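Local structure of putative fimbrium subunit Fim1C (Bacteroides uniformis, 4K4K) at residues A[77-82]-A[126-131]; A[142-147]-A[249-254]; A[230-235]-A[260-265]. The protein is a putative component of the fimbrial tip, part of the filamentous surface appendages that mediate cell adhesion and biofilm formation. All coordinates share one frame; numbering follows the deposited sequence.

Contact 1: residues A[77-82]-A[126-131]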
ATOM      1  N   PHE A  77     -25.075  -7.553 -13.258  1.00 15.62           N
ATOM      2  CA  PHE A  77     -25.549  -8.680 -12.452  1.00 15.77           C
ATOM      3  C   PHE A  77     -26.290  -9.701 -13.306  1.00 18.79           C
ATOM      4  O   PHE A  77     -26.917  -9.297 -14.298  1.00 18.14           O
ATOM      5  CB  PHE A  77     -26.454  -8.174 -11.339  1.00 17.86           C
ATOM      6  CG  PHE A  77     -25.653  -7.668 -10.164  1.00 18.43           C
ATOM      7  CD1 PHE A  77     -25.281  -8.528  -9.135  1.00 19.86           C
ATOM      8  CD2 PHE A  77     -25.283  -6.330 -10.080  1.00 18.83           C
ATOM      9  CE1 PHE A  77     -24.558  -8.058  -8.034  1.00 19.60           C
ATOM     10  CE2 PHE A  77     -24.520  -5.867  -9.006  1.00 21.73           C
ATOM     11  CZ  PHE A  77     -24.165  -6.736  -7.986  1.00 19.65           C
ATOM     12  N   PRO A  78     -26.237 -11.006 -12.931  1.00 18.26           N
ATOM     13  CA  PRO A  78     -27.021 -12.024 -13.682  1.00 19.87           C
ATOM     14  C   PRO A  78     -28.507 -11.641 -13.740  1.00 21.82           C
ATOM     15  O   PRO A  78     -29.124 -11.288 -12.717  1.00 19.44           O
ATOM     16  CB  PRO A  78     -26.818 -13.308 -12.869  1.00 21.42           C
ATOM     17  CG  PRO A  78     -25.525 -13.090 -12.120  1.00 24.68           C
ATOM     18  CD  PRO A  78     -25.504 -11.616 -11.800  1.00 19.97           C
ATOM     19  N   VAL A  79     -29.087 -11.717 -14.945  1.00 19.01           N
ATOM     20  CA  VAL A  79     -30.489 -11.374 -15.142  1.00 21.79           C
ATOM     21  C   VAL A  79     -31.433 -12.323 -14.339  1.00 27.11           C
ATOM     22  O   VAL A  79     -32.507 -11.882 -13.936  1.00 27.01           O
ATOM     23  CB  VAL A  79     -30.884 -11.311 -16.643  1.00 26.82           C
ATOM     24  CG1 VAL A  79     -30.830 -12.695 -17.307  1.00 26.11           C
ATOM     25  CG2 VAL A  79     -32.260 -10.688 -16.800  1.00 28.25           C
ATOM     26  N   ASP A  80     -31.001 -13.568 -14.060  1.00 24.02           N
ATOM     27  CA  ASP A  80     -31.814 -14.525 -13.291  1.00 25.07           C
ATOM     28  C   ASP A  80     -31.921 -14.160 -11.785  1.00 29.43           C
ATOM     29  O   ASP A  80     -32.557 -14.909 -11.026  1.00 30.01           O
ATOM     30  CB  ASP A  80     -31.291 -15.962 -13.481  1.00 26.63           C
ATOM     31  CG  ASP A  80     -29.916 -16.284 -12.923  1.00 30.67           C
ATOM     32  OD1 ASP A  80     -29.305 -15.399 -12.293  1.00 28.09           O
ATOM     33  OD2 ASP A  80     -29.459 -17.437 -13.105  1.00 35.60           O
ATOM     34  N   ALA A  81     -31.301 -13.027 -11.349  1.00 23.64           N
ATOM     35  CA  ALA A  81     -31.306 -12.540  -9.972  1.00 23.80           C
ATOM     36  C   ALA A  81     -30.557 -13.503  -9.020  1.00 24.32           C
ATOM     37  O   ALA A  81     -30.726 -13.418  -7.813  1.00 26.24           O
ATOM     38  CB  ALA A  81     -32.736 -12.273  -9.480  1.00 25.58           C
ATOM     39  N   SER A  82     -29.672 -14.359  -9.559  1.00 19.25           N
ATOM     40  CA  SER A  82     -28.823 -15.212  -8.724  1.00 19.20           C
ATOM     41  C   SER A  82     -27.686 -14.339  -8.136  1.00 21.76           C
ATOM     42  O   SER A  82     -27.367 -13.262  -8.682  1.00 20.20           O
ATOM     43  CB  SER A  82     -28.291 -16.415  -9.485  1.00 22.35           C
ATOM     44  OG  SER A  82     -27.428 -15.967 -10.514  1.00 23.96           O
ATOM     45  N   LYS A 126     -24.333 -10.801  -3.444  1.00 20.57           N
ATOM     46  CA  LYS A 126     -25.024  -9.665  -4.037  1.00 20.59           C
ATOM     47  C   LYS A 126     -25.775 -10.096  -5.283  1.00 22.70           C
ATOM     48  O   LYS A 126     -25.296 -10.940  -6.033  1.00 20.92           O
ATOM     49  CB  LYS A 126     -24.022  -8.553  -4.393  1.00 21.12           C
ATOM     50  CG  LYS A 126     -23.338  -7.933  -3.165  1.00 24.13           C
ATOM     51  CD  LYS A 126     -24.273  -6.923  -2.503  1.00 30.93           C
ATOM     52  CE  LYS A 126     -23.825  -6.368  -1.182  1.00 39.60           C
ATOM     53  NZ  LYS A 126     -24.763  -5.300  -0.718  1.00 43.02           N
ATOM     54  N   ASP A 127     -26.912  -9.473  -5.547  1.00 21.34           N
ATOM     55  CA  ASP A 127     -27.658  -9.763  -6.756  1.00 19.57           C
ATOM     56  C   ASP A 127     -28.251  -8.459  -7.345  1.00 23.98           C
ATOM     57  O   ASP A 127     -28.096  -7.387  -6.762  1.00 22.91           O
ATOM     58  CB  ASP A 127     -28.730 -10.828  -6.496  1.00 21.18           C
ATOM     59  CG  ASP A 127     -29.749 -10.425  -5.457  1.00 29.74           C
ATOM     60  OD1 ASP A 127     -30.357  -9.348  -5.612  1.00 30.09           O
ATOM     61  OD2 ASP A 127     -29.879 -11.143  -4.454  1.00 40.32           O
ATOM     62  N   LYS A 128     -28.950  -8.563  -8.483  1.00 21.86           N
ATOM     63  CA  LYS A 128     -29.511  -7.392  -9.165  1.00 20.74           C
ATOM     64  C   LYS A 128     -30.529  -6.609  -8.314  1.00 26.33           C
ATOM     65  O   LYS A 128     -30.775  -5.456  -8.640  1.00 28.13           O
ATOM     66  CB  LYS A 128     -30.126  -7.789 -10.514  1.00 22.26           C
ATOM     67  CG  LYS A 128     -31.386  -8.647 -10.405  1.00 23.73           C
ATOM     68  CD  LYS A 128     -31.862  -9.143 -11.766  1.00 28.00           C
ATOM     69  CE  LYS A 128     -33.045  -8.361 -12.275  1.00 34.38           C
ATOM     70  NZ  LYS A 128     -33.394  -8.746 -13.667  1.00 44.48           N
ATOM     71  N   THR A 129     -31.100  -7.186  -7.239  1.00 23.58           N
ATOM     72  CA  THR A 129     -32.090  -6.459  -6.410  1.00 25.75           C
ATOM     73  C   THR A 129     -31.381  -5.511  -5.430  1.00 30.95           C
ATOM     74  O   THR A 129     -32.019  -4.637  -4.862  1.00 31.33           O
ATOM     75  CB  THR A 129     -33.051  -7.411  -5.678  1.00 29.90           C
ATOM     76  OG1 THR A 129     -32.331  -8.065  -4.639  1.00 29.62           O
ATOM     77  CG2 THR A 129     -33.705  -8.434  -6.613  1.00 31.11           C
ATOM     78  N   ASP A 130     -30.061  -5.661  -5.269  1.00 28.94           N
ATOM     79  CA  ASP A 130     -29.254  -4.779  -4.431  1.00 29.21           C
ATOM     80  C   ASP A 130     -27.837  -4.755  -5.023  1.00 28.85           C
ATOM     81  O   ASP A 130     -26.961  -5.527  -4.643  1.00 27.35           O
ATOM     82  CB  ASP A 130     -29.295  -5.181  -2.943  1.00 33.48           C
ATOM     83  CG  ASP A 130     -28.364  -4.361  -2.071  1.00 48.53           C
ATOM     84  OD1 ASP A 130     -28.332  -3.108  -2.238  1.00 47.08           O
ATOM     85  OD2 ASP A 130     -27.612  -4.972  -1.275  1.00 59.29           O
ATOM     86  N   PRO A 131     -27.654  -3.928  -6.073  1.00 24.00           N
ATOM     87  CA  PRO A 131     -26.388  -3.947  -6.821  1.00 21.64           C
ATOM     88  C   PRO A 131     -25.282  -3.077  -6.212  1.00 23.71           C
ATOM     89  O   PRO A 131     -24.256  -2.848  -6.858  1.00 22.23           O
ATOM     90  CB  PRO A 131     -26.819  -3.387  -8.182  1.00 23.13           C
ATOM     91  CG  PRO A 131     -27.876  -2.368  -7.813  1.00 30.00           C
ATOM     92  CD  PRO A 131     -28.647  -3.026  -6.706  1.00 26.21           C
TER
HETATM   93  O   HOH W   1     -28.323 -11.058  -9.962  1.00 17.91           O

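Contact 2: residues A[142-147]-A[249-254]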
ATOM      1  N   VAL A 142       3.695  -2.555   4.017  1.00 16.65           N
ATOM      2  CA  VAL A 142       4.001  -1.873   5.283  1.00 17.73           C
ATOM      3  C   VAL A 142       4.476  -0.451   5.001  1.00 21.68           C
ATOM      4  O   VAL A 142       5.310  -0.248   4.125  1.00 20.14           O
ATOM      5  CB  VAL A 142       5.081  -2.696   6.035  1.00 21.51           C
ATOM      6  CG1 VAL A 142       5.590  -1.962   7.289  1.00 22.21           C
ATOM      7  CG2 VAL A 142       4.577  -4.098   6.379  1.00 22.43           C
ATOM      8  N   LYS A 143       3.951   0.523   5.756  1.00 19.87           N
ATOM      9  CA  LYS A 143       4.335   1.911   5.581  1.00 19.38           C
ATOM     10  C   LYS A 143       5.327   2.326   6.664  1.00 22.27           C
ATOM     11  O   LYS A 143       5.114   2.043   7.846  1.00 22.16           O
ATOM     12  CB  LYS A 143       3.087   2.818   5.627  1.00 21.36           C
ATOM     13  CG  LYS A 143       3.350   4.337   5.480  1.00 20.84           C
ATOM     14  CD  LYS A 143       3.719   4.703   4.071  1.00 25.90           C
ATOM     15  CE  LYS A 143       3.942   6.197   3.927  1.00 30.60           C
ATOM     16  NZ  LYS A 143       4.069   6.586   2.500  1.00 31.51           N
ATOM     17  N   LEU A 144       6.400   3.011   6.250  1.00 19.85           N
ATOM     18  CA  LEU A 144       7.366   3.608   7.189  1.00 20.87           C
ATOM     19  C   LEU A 144       7.195   5.113   7.114  1.00 23.99           C
ATOM     20  O   LEU A 144       7.208   5.671   6.015  1.00 21.89           O
ATOM     21  CB  LEU A 144       8.819   3.205   6.882  1.00 20.53           C
ATOM     22  CG  LEU A 144       9.116   1.697   6.752  1.00 23.61           C
ATOM     23  CD1 LEU A 144      10.598   1.466   6.473  1.00 23.29           C
ATOM     24  CD2 LEU A 144       8.649   0.906   7.991  1.00 23.68           C
ATOM     25  N   ASP A 145       7.017   5.766   8.274  1.00 22.04           N
ATOM     26  CA  ASP A 145       6.799   7.204   8.366  1.00 21.87           C
ATOM     27  C   ASP A 145       7.832   7.725   9.357  1.00 26.88           C
ATOM     28  O   ASP A 145       7.761   7.405  10.537  1.00 25.36           O
ATOM     29  CB  ASP A 145       5.344   7.476   8.809  1.00 23.92           C
ATOM     30  CG  ASP A 145       4.927   8.940   8.789  1.00 42.86           C
ATOM     31  OD1 ASP A 145       5.682   9.785   9.319  1.00 43.58           O
ATOM     32  OD2 ASP A 145       3.802   9.228   8.339  1.00 53.99           O
ATOM     33  N   ILE A 146       8.823   8.459   8.862  1.00 22.92           N
ATOM     34  CA  ILE A 146       9.935   8.913   9.690  1.00 24.53           C
ATOM     35  C   ILE A 146       9.952  10.429   9.795  1.00 27.28           C
ATOM     36  O   ILE A 146       9.863  11.138   8.789  1.00 26.88           O
ATOM     37  CB  ILE A 146      11.255   8.332   9.089  1.00 28.33           C
ATOM     38  CG1 ILE A 146      11.251   6.780   9.191  1.00 29.07           C
ATOM     39  CG2 ILE A 146      12.528   8.952   9.717  1.00 31.03           C
ATOM     40  CD1 ILE A 146      12.149   6.070   8.271  1.00 36.55           C
ATOM     41  N   THR A 147      10.093  10.923  11.038  1.00 22.55           N
ATOM     42  CA  THR A 147      10.238  12.343  11.303  1.00 23.10           C
ATOM     43  C   THR A 147      11.619  12.522  11.903  1.00 28.22           C
ATOM     44  O   THR A 147      11.971  11.809  12.845  1.00 28.36           O
ATOM     45  CB  THR A 147       9.114  12.837  12.229  1.00 35.23           C
ATOM     46  OG1 THR A 147       7.868  12.474  11.648  1.00 34.56           O
ATOM     47  CG2 THR A 147       9.140  14.336  12.440  1.00 37.08           C
ATOM     48  N   TYR A 249       4.447   2.170  10.581  1.00 22.72           N
ATOM     49  CA  TYR A 249       5.465   2.313  11.637  1.00 23.96           C
ATOM     50  C   TYR A 249       5.926   3.736  11.605  1.00 28.90           C
ATOM     51  O   TYR A 249       6.389   4.219  10.564  1.00 26.57           O
ATOM     52  CB  TYR A 249       6.636   1.313  11.450  1.00 24.38           C
ATOM     53  CG  TYR A 249       6.173  -0.119  11.662  1.00 25.26           C
ATOM     54  CD1 TYR A 249       5.553  -0.832  10.637  1.00 24.31           C
ATOM     55  CD2 TYR A 249       6.276  -0.731  12.912  1.00 27.15           C
ATOM     56  CE1 TYR A 249       5.061  -2.123  10.845  1.00 24.87           C
ATOM     57  CE2 TYR A 249       5.809  -2.032  13.125  1.00 28.80           C
ATOM     58  CZ  TYR A 249       5.191  -2.723  12.089  1.00 30.85           C
ATOM     59  OH  TYR A 249       4.698  -4.000  12.270  1.00 30.86           O
ATOM     60  N   LEU A 250       5.709   4.444  12.714  1.00 26.40           N
ATOM     61  CA  LEU A 250       6.065   5.846  12.826  1.00 27.26           C
ATOM     62  C   LEU A 250       7.283   5.967  13.696  1.00 29.86           C
ATOM     63  O   LEU A 250       7.274   5.512  14.838  1.00 28.24           O
ATOM     64  CB  LEU A 250       4.893   6.679  13.390  1.00 28.58           C
ATOM     65  CG  LEU A 250       3.625   6.653  12.540  1.00 32.93           C
ATOM     66  CD1 LEU A 250       2.633   5.661  13.088  1.00 33.83           C
ATOM     67  CD2 LEU A 250       3.016   8.034  12.451  1.00 37.05           C
ATOM     68  N   TYR A 251       8.359   6.533  13.139  1.00 26.87           N
ATOM     69  CA  TYR A 251       9.584   6.725  13.910  1.00 27.09           C
ATOM     70  C   TYR A 251       9.895   8.190  14.045  1.00 29.37           C
ATOM     71  O   TYR A 251       9.866   8.918  13.049  1.00 28.42           O
ATOM     72  CB  TYR A 251      10.792   6.014  13.260  1.00 27.76           C
ATOM     73  CG  TYR A 251      10.636   4.518  13.091  1.00 28.17           C
ATOM     74  CD1 TYR A 251      10.834   3.651  14.164  1.00 30.69           C
ATOM     75  CD2 TYR A 251      10.368   3.960  11.842  1.00 26.28           C
ATOM     76  CE1 TYR A 251      10.724   2.270  14.008  1.00 31.71           C
ATOM     77  CE2 TYR A 251      10.236   2.581  11.679  1.00 25.69           C
ATOM     78  CZ  TYR A 251      10.428   1.742  12.762  1.00 29.37           C
ATOM     79  OH  TYR A 251      10.319   0.384  12.604  1.00 28.13           O
ATOM     80  N   THR A 252      10.231   8.627  15.271  1.00 27.47           N
ATOM     81  CA  THR A 252      10.726   9.983  15.512  1.00 27.46           C
ATOM     82  C   THR A 252      12.201   9.821  15.830  1.00 31.65           C
ATOM     83  O   THR A 252      12.561   9.172  16.820  1.00 30.70           O
ATOM     84  CB  THR A 252       9.936  10.748  16.570  1.00 34.79           C
ATOM     85  OG1 THR A 252       8.575  10.856  16.150  1.00 33.25           O
ATOM     86  CG2 THR A 252      10.507  12.160  16.799  1.00 38.84           C
ATOM     87  N   ILE A 253      13.050  10.382  14.965  1.00 26.89           N
ATOM     88  CA  ILE A 253      14.495  10.273  15.088  1.00 26.87           C
ATOM     89  C   ILE A 253      15.064  11.562  15.638  1.00 29.28           C
ATOM     90  O   ILE A 253      14.902  12.608  15.013  1.00 29.32           O
ATOM     91  CB  ILE A 253      15.130   9.951  13.694  1.00 29.75           C
ATOM     92  CG1 ILE A 253      14.301   8.938  12.847  1.00 30.90           C
ATOM     93  CG2 ILE A 253      16.630   9.626  13.783  1.00 31.41           C
ATOM     94  CD1 ILE A 253      14.300   7.543  13.265  1.00 35.57           C
ATOM     95  N   THR A 254      15.738  11.493  16.786  1.00 26.32           N
ATOM     96  CA  THR A 254      16.418  12.660  17.324  1.00 26.07           C
ATOM     97  C   THR A 254      17.911  12.480  17.057  1.00 31.22           C
ATOM     98  O   THR A 254      18.534  11.554  17.588  1.00 31.57           O
ATOM     99  CB  THR A 254      16.103  12.903  18.814  1.00 32.38           C
ATOM    100  OG1 THR A 254      14.690  12.996  18.978  1.00 33.52           O
ATOM    101  CG2 THR A 254      16.756  14.191  19.326  1.00 30.94           C
TER

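Contact 3: residues A[230-235]-A[260-265]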
ATOM      1  N   PHE A 230      24.864   7.949  10.273  1.00 38.80           N
ATOM      2  CA  PHE A 230      24.393   7.361  11.530  1.00 36.75           C
ATOM      3  C   PHE A 230      23.571   6.140  11.186  1.00 40.09           C
ATOM      4  O   PHE A 230      22.800   6.202  10.224  1.00 36.91           O
ATOM      5  CB  PHE A 230      23.529   8.355  12.310  1.00 37.76           C
ATOM      6  CG  PHE A 230      24.213   9.612  12.767  1.00 40.20           C
ATOM      7  CD1 PHE A 230      24.835   9.668  14.000  1.00 44.28           C
ATOM      8  CD2 PHE A 230      24.185  10.758  11.986  1.00 42.33           C
ATOM      9  CE1 PHE A 230      25.468  10.832  14.423  1.00 45.94           C
ATOM     10  CE2 PHE A 230      24.810  11.926  12.416  1.00 46.50           C
ATOM     11  CZ  PHE A 230      25.438  11.957  13.636  1.00 44.91           C
ATOM     12  N   HIS A 231      23.741   5.040  11.940  1.00 37.65           N
ATOM     13  CA  HIS A 231      23.016   3.783  11.726  1.00 36.99           C
ATOM     14  C   HIS A 231      22.216   3.434  12.959  1.00 39.94           C
ATOM     15  O   HIS A 231      22.699   3.619  14.081  1.00 38.81           O
ATOM     16  CB  HIS A 231      23.980   2.641  11.361  1.00 39.08           C
ATOM     17  CG  HIS A 231      24.970   3.013  10.293  1.00 43.32           C
ATOM     18  ND1 HIS A 231      24.664   2.883   8.948  1.00 44.80           N
ATOM     19  CD2 HIS A 231      26.211   3.549  10.408  1.00 46.29           C
ATOM     20  CE1 HIS A 231      25.732   3.316   8.291  1.00 44.46           C
ATOM     21  NE2 HIS A 231      26.683   3.740   9.125  1.00 45.77           N
ATOM     22  N   TRP A 232      20.984   2.946  12.770  1.00 35.70           N
ATOM     23  CA  TRP A 232      20.132   2.567  13.891  1.00 36.47           C
ATOM     24  C   TRP A 232      19.436   1.251  13.570  1.00 39.48           C
ATOM     25  O   TRP A 232      18.870   1.111  12.483  1.00 36.17           O
ATOM     26  CB  TRP A 232      19.132   3.685  14.219  1.00 35.34           C
ATOM     27  CG  TRP A 232      18.121   3.295  15.265  1.00 36.53           C
ATOM     28  CD1 TRP A 232      18.298   3.268  16.620  1.00 40.46           C
ATOM     29  CD2 TRP A 232      16.791   2.827  15.021  1.00 35.33           C
ATOM     30  NE1 TRP A 232      17.153   2.817  17.239  1.00 39.94           N
ATOM     31  CE2 TRP A 232      16.212   2.531  16.278  1.00 40.03           C
ATOM     32  CE3 TRP A 232      16.027   2.619  13.855  1.00 35.34           C
ATOM     33  CZ2 TRP A 232      14.895   2.070  16.402  1.00 39.30           C
ATOM     34  CZ3 TRP A 232      14.721   2.175  13.982  1.00 36.09           C
ATOM     35  CH2 TRP A 232      14.166   1.909  15.239  1.00 37.67           C
ATOM     36  N   ASP A 233      19.503   0.280  14.501  1.00 37.79           N
ATOM     37  CA  ASP A 233      18.906  -1.038  14.284  1.00 38.38           C
ATOM     38  C   ASP A 233      17.393  -1.013  14.493  1.00 37.35           C
ATOM     39  O   ASP A 233      16.901  -0.739  15.598  1.00 36.82           O
ATOM     40  CB  ASP A 233      19.574  -2.116  15.168  1.00 43.87           C
ATOM     41  CG  ASP A 233      20.725  -2.847  14.473  1.00 65.20           C
ATOM     42  OD1 ASP A 233      20.603  -3.141  13.249  1.00 66.54           O
ATOM     43  OD2 ASP A 233      21.727  -3.164  15.157  1.00 73.24           O
ATOM     44  N   VAL A 234      16.650  -1.304  13.408  1.00 31.05           N
ATOM     45  CA  VAL A 234      15.177  -1.320  13.406  1.00 28.76           C
ATOM     46  C   VAL A 234      14.639  -2.259  14.498  1.00 33.90           C
ATOM     47  O   VAL A 234      13.680  -1.895  15.177  1.00 33.12           O
ATOM     48  CB  VAL A 234      14.606  -1.670  12.004  1.00 30.04           C
ATOM     49  CG1 VAL A 234      13.076  -1.810  12.027  1.00 29.62           C
ATOM     50  CG2 VAL A 234      15.036  -0.621  10.981  1.00 28.97           C
ATOM     51  N   ASN A 235      15.290  -3.412  14.706  1.00 32.90           N
ATOM     52  CA  ASN A 235      14.869  -4.414  15.691  1.00 35.14           C
ATOM     53  C   ASN A 235      15.048  -3.929  17.161  1.00 42.68           C
ATOM     54  O   ASN A 235      14.443  -4.511  18.063  1.00 43.86           O
ATOM     55  CB  ASN A 235      15.620  -5.729  15.454  1.00 38.92           C
ATOM     56  CG  ASN A 235      14.988  -6.923  16.128  1.00 64.26           C
ATOM     57  OD1 ASN A 235      13.941  -7.435  15.708  1.00 59.98           O
ATOM     58  ND2 ASN A 235      15.603  -7.371  17.210  1.00 53.80           N
ATOM     59  N   VAL A 260      22.105   8.837  17.362  1.00 33.09           N
ATOM     60  CA  VAL A 260      20.669   8.984  17.169  1.00 33.04           C
ATOM     61  C   VAL A 260      19.895   8.237  18.248  1.00 36.77           C
ATOM     62  O   VAL A 260      20.386   7.262  18.822  1.00 38.57           O
ATOM     63  CB  VAL A 260      20.180   8.555  15.752  1.00 37.18           C
ATOM     64  CG1 VAL A 260      20.903   9.309  14.646  1.00 37.40           C
ATOM     65  CG2 VAL A 260      20.298   7.056  15.543  1.00 37.58           C
ATOM     66  N   GLU A 261      18.665   8.681  18.477  1.00 32.15           N
ATOM     67  CA  GLU A 261      17.708   8.057  19.376  1.00 32.98           C
ATOM     68  C   GLU A 261      16.379   8.039  18.711  1.00 33.95           C
ATOM     69  O   GLU A 261      16.053   8.969  17.975  1.00 32.41           O
ATOM     70  CB  GLU A 261      17.641   8.787  20.685  1.00 35.46           C
ATOM     71  CG  GLU A 261      18.683   8.266  21.633  1.00 49.86           C
ATOM     72  CD  GLU A 261      18.637   8.997  22.948  1.00 56.32           C
ATOM     73  OE1 GLU A 261      17.749   9.863  23.118  1.00 34.90           O
ATOM     74  OE2 GLU A 261      19.460   8.661  23.825  1.00 50.50           O
ATOM     75  N   VAL A 262      15.624   6.963  18.901  1.00 33.51           N
ATOM     76  CA  VAL A 262      14.379   6.795  18.183  1.00 32.41           C
ATOM     77  C   VAL A 262      13.234   6.399  19.096  1.00 38.51           C
ATOM     78  O   VAL A 262      13.405   5.553  19.976  1.00 38.89           O
ATOM     79  CB  VAL A 262      14.613   5.709  17.083  1.00 35.63           C
ATOM     80  CG1 VAL A 262      13.359   5.432  16.259  1.00 33.94           C
ATOM     81  CG2 VAL A 262      15.803   6.063  16.179  1.00 35.20           C
ATOM     82  N   SER A 263      12.059   7.015  18.867  1.00 33.33           N
ATOM     83  CA  SER A 263      10.808   6.664  19.520  1.00 33.71           C
ATOM     84  C   SER A 263       9.963   6.048  18.433  1.00 34.45           C
ATOM     85  O   SER A 263      10.013   6.517  17.291  1.00 32.70           O
ATOM     86  CB  SER A 263      10.138   7.866  20.182  1.00 42.41           C
ATOM     87  OG  SER A 263       9.633   8.816  19.259  1.00 59.52           O
ATOM     88  N   SER A 264       9.246   4.964  18.752  1.00 30.98           N
ATOM     89  CA  SER A 264       8.473   4.305  17.710  1.00 29.21           C
ATOM     90  C   SER A 264       7.026   4.108  18.106  1.00 33.90           C
ATOM     91  O   SER A 264       6.708   3.971  19.288  1.00 33.48           O
ATOM     92  CB  SER A 264       9.098   2.952  17.387  1.00 33.44           C
ATOM     93  OG  SER A 264       8.930   2.069  18.486  1.00 40.43           O
ATOM     94  N   LYS A 265       6.157   4.069  17.091  1.00 30.52           N
ATOM     95  CA  LYS A 265       4.724   3.808  17.243  1.00 31.52           C
ATOM     96  C   LYS A 265       4.298   2.965  16.079  1.00 33.23           C
ATOM     97  O   LYS A 265       4.831   3.148  14.980  1.00 29.59           O
ATOM     98  CB  LYS A 265       3.907   5.118  17.260  1.00 36.03           C
ATOM     99  CG  LYS A 265       4.005   5.933  18.547  1.00 51.58           C
ATOM    100  CD  LYS A 265       3.463   7.359  18.374  1.00 69.88           C
ATOM    101  CE  LYS A 265       1.959   7.476  18.516  1.00 91.12           C
ATOM    102  NZ  LYS A 265       1.488   8.869  18.289  1.00104.06           N
TER

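Contact 1: residues A[77-82]-A[126-131]
Phe77 and Lys128 mark the closest backbone approach, their CA atoms 5.3 Å apart, where two irregular loops meet, each bent by a type I turn: Pro78 to Ala81 in one, Asp127 to Asp130 in the other. The Phe77 ring is the buried piece. The peptide oxygen of Asp127 sits above one of its faces, toward the rim, while the oxygen of Lys126 lies at the ring edge, near its plane. The Pro131 and Phe77 side chains cross at about a right angle, with Pro131 CB 3.5 Å from Phe77 CE2; beyond the two loops, Phe86 also meets this ring. Lys128 reaches the other way. Its CG and CD pass about 4.0 Å from Ala81 CB, and a bend at chi3 (-103°) turns CE, with NZ ending 3.3 Å from Val79 O, a long hydrogen bond made in the carbonyl plane on a lone pair. A water knits the backbones together: it accepts from Lys128 N and donates to Pro78 O and Ser82 O. Asp127 packs its CB against the oxygens of Ala81 and Ser82, while its OD1 takes two bonds from Thr129, one from N at 2.8 Å and one from OG1 on the syn lone pair, which fixes the carboxylate. OD2 is held by Gln83. Asp80 OD1 likewise takes N and OG of Ser82, but the N comes from well above the carboxylate plane. Each loop is thus a type I turn overlapped by an Asx turn, and they meet where strand 84-90 of an antiparallel pair starts and 118-126 finishes.

Contact 2: residues A[142-147]-A[249-254]
Tyr249 and Tyr251 both meet the neighbouring strand at their ring edges. Val142 CG1, anti to its backbone N (chi1 173°), comes 3.5 Å from Tyr249 CD1 near the ring plane, with Lys143 O also near that plane. Tyr251 has two neighbours near its plane, Leu144 CD2 and Ile146 CG1, the latter 4.0 Å from Tyr251 CD2. The rings have further aromatic company beyond this strand pair, Phe243 against Tyr249 and Trp232 against Tyr251, and their hydroxyls are tied down, Tyr249 OH to Val244 N and Tyr251 OH to Ser240 OG. Further along the same buried face, Ile146 CG2 packs 3.6 Å from Ile253 CG1. Asp145, Leu250, Thr147 and Thr252 occupy the other, partly exposed face.

The strands themselves run parallel, 20° apart in direction. Tyr249 straddles Leu144, taking its N to Lys143 O and giving its O to Asp145 N. Tyr251 does likewise round Ile146, its N bonded to Asp145 O and its O to Thr147 N, each at 2.8 Å. A fifth bond, Ile253 N to Thr147 O, is nearly straight at 179°. CA-H groups add to the grip, such as that of Leu250, whose CA lies 3.2 Å from Asp145 O. Peptide groups make all five hydrogen bonds and hold the strands together without depending on residue type, so the register probably rests with the side chains, whose apolar and aromatic members suit one face to burial.

Contact 3: residues A[230-235]-A[260-265]
Trp232 and Val262 carry the tight half of this contact. The valine's CG2 stands almost exactly over the five-membered ring, 3.5 Å from its centroid and only 6° off the normal, a clear CH-pi contact. Its CG1 reaches the six-membered part, 3.7 Å from Trp232 CZ2, and CB approaches CE2, so the whole isopropyl group is laid on the indole. The first torsion (chi1 173°) sets CG of the tryptophan anti to the backbone N, and chi2 turns the indole plane to face Val262. On the opposite face the backbone N of Val234 lies above the rim. Val260 forms the second point of packing, divided between two residues: its CG1 is 3.6 Å from Phe230 CB, and its CG2 is 3.8 Å from Trp232 CB.

An alanine in place of Trp232 would keep that CB contact but would probably open a gap under Val262, leaving its two methyls without their aromatic partner.

The other side is loose. His231 and Glu261 point away from the contact and are exposed, the imidazole ND1 of His231 bonding to Thr219 OG1 instead. Past Trp232 the chain turns into a 3-10 segment and diverges, so that the Val234 side chain makes no contact with residues 260-265. No hydrogen bond joins the two segments. Their strand axes are 8.0 Å apart at closest and inclined at 37°; strand 228-233 pairs with 217-222, and 259-268 with 247-256. Such side-chain packing between strands of facing layers is characteristic of a beta-sandwich, consistent with the transthyretin-like clan to which the fimbrillin-like family belongs.

Overall arrangement
From the N terminus, contact 1 comes first: residues 126-131 fold back on 77-82, closing a loop of 43 intervening residues at one end of the elongated chain. The chain then runs directly into strand 132-150, which carries it to contact 2, about 46 Å away between centres and across the middle of the molecule. There 142-147 waits for 249-254, with 101 residues between them. Contact 3 opens inside that span at 230-235 and closes beyond it at 260-265, so contacts 2 and 3 cross. They share a region, centres about 9 Å apart: strand 247-256 joins strands 132-150 and 259-268 edge to edge, and contact 3 packs strand 228-233 over the last.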